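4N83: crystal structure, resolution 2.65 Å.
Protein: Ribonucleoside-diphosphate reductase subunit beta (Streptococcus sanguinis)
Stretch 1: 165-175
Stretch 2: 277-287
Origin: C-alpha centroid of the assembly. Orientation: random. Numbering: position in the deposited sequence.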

# COMPACT_ATOMS: atom_id res chain seq x y z
N PHE A 165 20.16 -12.85 1.52
CA PHE A 165 20.88 -11.60 1.76
C PHE A 165 22.39 -11.79 1.99
O PHE A 165 23.16 -10.84 1.81
CB PHE A 165 20.29 -10.82 2.94
CG PHE A 165 18.89 -10.27 2.70
CD1 PHE A 165 18.52 -9.75 1.47
CD2 PHE A 165 17.97 -10.25 3.74
CE1 PHE A 165 17.25 -9.24 1.27
CE2 PHE A 165 16.70 -9.73 3.55
CZ PHE A 165 16.33 -9.23 2.31
N PHE A 166 22.80 -12.99 2.39
CA PHE A 166 24.21 -13.30 2.65
C PHE A 166 25.12 -13.01 1.44
O PHE A 166 26.25 -12.56 1.61
CB PHE A 166 24.36 -14.77 3.07
CG PHE A 166 25.76 -15.15 3.49
CD1 PHE A 166 26.14 -15.08 4.82
CD2 PHE A 166 26.69 -15.59 2.56
CE1 PHE A 166 27.42 -15.43 5.22
CE2 PHE A 166 27.97 -15.94 2.94
CZ PHE A 166 28.34 -15.86 4.27
N THR A 167 24.62 -13.28 0.24
CA THR A 167 25.42 -13.13 -0.99
C THR A 167 25.73 -11.66 -1.35
O THR A 167 26.90 -11.30 -1.48
CB THR A 167 24.77 -13.86 -2.18
OG1 THR A 167 24.50 -15.22 -1.82
CG2 THR A 167 25.68 -13.83 -3.41
N PRO A 168 24.69 -10.81 -1.52
CA PRO A 168 24.97 -9.40 -1.85
C PRO A 168 25.69 -8.63 -0.73
O PRO A 168 26.45 -7.70 -1.02
CB PRO A 168 23.58 -8.81 -2.11
CG PRO A 168 22.65 -9.69 -1.35
CD PRO A 168 23.24 -11.06 -1.47
N LEU A 169 25.44 -9.01 0.52
CA LEU A 169 26.15 -8.43 1.66
C LEU A 169 27.63 -8.83 1.67
O LEU A 169 28.48 -8.06 2.11
CB LEU A 169 25.49 -8.84 2.98
CG LEU A 169 24.10 -8.27 3.29
CD1 LEU A 169 23.48 -8.98 4.48
CD2 LEU A 169 24.16 -6.77 3.54
N TYR A 170 27.91 -10.04 1.19
CA TYR A 170 29.29 -10.53 1.07
C TYR A 170 30.08 -9.69 0.06
O TYR A 170 31.21 -9.29 0.34
CB TYR A 170 29.30 -12.01 0.65
CG TYR A 170 30.64 -12.53 0.18
CD1 TYR A 170 31.59 -13.01 1.08
CD2 TYR A 170 30.96 -12.56 -1.18
CE1 TYR A 170 32.81 -13.49 0.64
CE2 TYR A 170 32.18 -13.04 -1.62
CZ TYR A 170 33.10 -13.50 -0.71
OH TYR A 170 34.32 -13.98 -1.15
N TYR A 171 29.48 -9.42 -1.09
CA TYR A 171 30.13 -8.63 -2.14
C TYR A 171 30.28 -7.16 -1.74
O TYR A 171 31.28 -6.53 -2.08
CB TYR A 171 29.36 -8.75 -3.46
CG TYR A 171 29.51 -10.10 -4.12
CD1 TYR A 171 30.73 -10.53 -4.62
CD2 TYR A 171 28.42 -10.96 -4.24
CE1 TYR A 171 30.87 -11.77 -5.23
CE2 TYR A 171 28.55 -12.20 -4.85
CZ TYR A 171 29.78 -12.60 -5.34
OH TYR A 171 29.91 -13.83 -5.94
N LEU A 172 29.29 -6.62 -1.03
CA LEU A 172 29.36 -5.24 -0.52
C LEU A 172 30.56 -5.06 0.42
O LEU A 172 31.18 -4.00 0.44
CB LEU A 172 28.07 -4.86 0.20
CG LEU A 172 27.97 -3.44 0.78
CD1 LEU A 172 28.14 -2.39 -0.31
CD2 LEU A 172 26.65 -3.25 1.51
N GLY A 173 30.86 -6.10 1.19
CA GLY A 173 32.03 -6.10 2.07
C GLY A 173 33.35 -6.08 1.32
O GLY A 173 34.34 -5.56 1.83
N ASN A 174 33.36 -6.65 0.12
CA ASN A 174 34.53 -6.64 -0.76
C ASN A 174 34.58 -5.41 -1.68
O ASN A 174 35.48 -5.31 -2.52
CB ASN A 174 34.58 -7.92 -1.61
CG ASN A 174 34.98 -9.15 -0.81
OD1 ASN A 174 36.04 -9.73 -1.04
ND2 ASN A 174 34.13 -9.55 0.12
N ASN A 175 33.64 -4.49 -1.50
CA ASN A 175 33.50 -3.30 -2.35
C ASN A 175 33.09 -3.67 -3.79
O ASN A 175 33.49 -3.01 -4.75
CB ASN A 175 34.80 -2.47 -2.34
CG ASN A 175 34.56 -1.00 -2.63
OD1 ASN A 175 33.62 -0.39 -2.11
ND2 ASN A 175 35.42 -0.41 -3.45
N VAL A 277 29.55 -14.96 12.77
CA VAL A 277 29.22 -14.71 11.37
C VAL A 277 30.43 -14.17 10.62
O VAL A 277 31.30 -13.53 11.21
CB VAL A 277 28.04 -13.71 11.26
CG1 VAL A 277 27.79 -13.29 9.81
CG2 VAL A 277 26.78 -14.30 11.88
N ASN A 278 30.48 -14.43 9.31
CA ASN A 278 31.53 -13.89 8.44
C ASN A 278 31.73 -12.39 8.69
O ASN A 278 30.76 -11.64 8.76
CB ASN A 278 31.17 -14.13 6.97
CG ASN A 278 32.24 -13.64 6.01
OD1 ASN A 278 32.45 -12.44 5.86
ND2 ASN A 278 32.91 -14.57 5.33
N PRO A 279 33.00 -11.96 8.84
CA PRO A 279 33.27 -10.56 9.19
C PRO A 279 32.94 -9.57 8.08
O PRO A 279 32.50 -8.45 8.37
CB PRO A 279 34.77 -10.56 9.49
CG PRO A 279 35.32 -11.69 8.70
CD PRO A 279 34.24 -12.74 8.69
N ILE A 280 33.15 -9.96 6.82
CA ILE A 280 32.92 -9.06 5.68
C ILE A 280 31.43 -8.93 5.36
O ILE A 280 31.00 -7.96 4.74
CB ILE A 280 33.74 -9.50 4.43
CG1 ILE A 280 34.37 -8.28 3.75
CG2 ILE A 280 32.89 -10.30 3.44
CD1 ILE A 280 35.62 -7.77 4.44
N VAL A 281 30.64 -9.92 5.79
CA VAL A 281 29.18 -9.85 5.70
C VAL A 281 28.63 -8.95 6.81
O VAL A 281 27.66 -8.21 6.60
CB VAL A 281 28.52 -11.24 5.78
CG1 VAL A 281 27.00 -11.14 5.78
CG2 VAL A 281 29.00 -12.11 4.62
N MET A 282 29.27 -9.00 7.98
CA MET A 282 28.93 -8.11 9.09
C MET A 282 29.43 -6.69 8.81
O MET A 282 28.90 -5.72 9.36
CB MET A 282 29.51 -8.64 10.40
CG MET A 282 28.78 -8.17 11.65
SD MET A 282 27.02 -8.60 11.68
CE MET A 282 27.09 -10.38 11.54
N ASN A 283 30.45 -6.58 7.97
CA ASN A 283 30.88 -5.29 7.42
C ASN A 283 29.82 -4.73 6.46
O ASN A 283 29.64 -3.52 6.37
CB ASN A 283 32.22 -5.44 6.69
CG ASN A 283 32.72 -4.15 6.08
OD1 ASN A 283 33.02 -4.09 4.89
ND2 ASN A 283 32.81 -3.10 6.89
N GLY A 284 29.13 -5.63 5.76
CA GLY A 284 28.04 -5.26 4.86
C GLY A 284 26.79 -4.74 5.57
O GLY A 284 26.13 -3.84 5.06
N ILE A 285 26.47 -5.32 6.72
CA ILE A 285 25.31 -4.88 7.51
C ILE A 285 25.60 -3.54 8.20
O ILE A 285 24.71 -2.69 8.31
CB ILE A 285 24.89 -5.94 8.56
CG1 ILE A 285 24.43 -7.22 7.85
CG2 ILE A 285 23.77 -5.41 9.45
CD1 ILE A 285 24.32 -8.43 8.76
N SER A 286 26.83 -3.36 8.67
CA SER A 286 27.26 -2.13 9.33
C SER A 286 28.20 -1.32 8.45
O SER A 286 29.43 -1.47 8.52
CB SER A 286 27.94 -2.46 10.66
OG SER A 286 27.05 -3.15 11.53
N THR A 287 27.63 -0.46 7.60
CA THR A 287 28.42 0.42 6.74
C THR A 287 27.61 1.67 6.35
O THR A 287 26.40 1.60 6.13
CB THR A 287 28.91 -0.30 5.47
OG1 THR A 287 29.65 0.61 4.64
CG2 THR A 287 27.75 -0.87 4.66

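The contact is a close, nearly perpendicular crossing of two helices, held by apolar packing and glycine-mediated backbone approach, with no hydrogen bond between the stretches. The axes of helices 165-173 and 279-285 cross at 91° and come within 7.1 Å, a spacing made possible by a glycine on each helix. At G173 an ideal CB would lie 2.1 Å from I280 O; in its absence, G173 CA approaches I280 O to 3.4 Å in a CA-H...O contact. G284 is equivalent on the other helix, where an ideal CB would fall 2.6 Å from L169 O. Two leucines close on the carbonyl of this second glycine: L169 CD2 and L172 CD2 lie 3.8 and 3.6 Å from G284 O.

V281 is the apolar centre of the remaining surface. Its CG2 sits over one face of the F166 ring, 4.0 Å from the centroid in a CH-pi contact, and also lies at the edge of the Y170 ring, while V281 CG1 packs 3.9 Å from L169 CB. I280 extends the packing, with CG2 3.8 Å from Y170 CD1 and CG1 3.3 Å from G173 O.

The side-chain hydrogen bonds of N278 OD1 and N174 ND2 stay within their own stretches. N278 OD1 caps the second helix, accepting from V281 N (3.1 Å) and, weakly, from I280 N (2.7 Å), whereas N174 ND2 donates to Y170 O (2.9 Å).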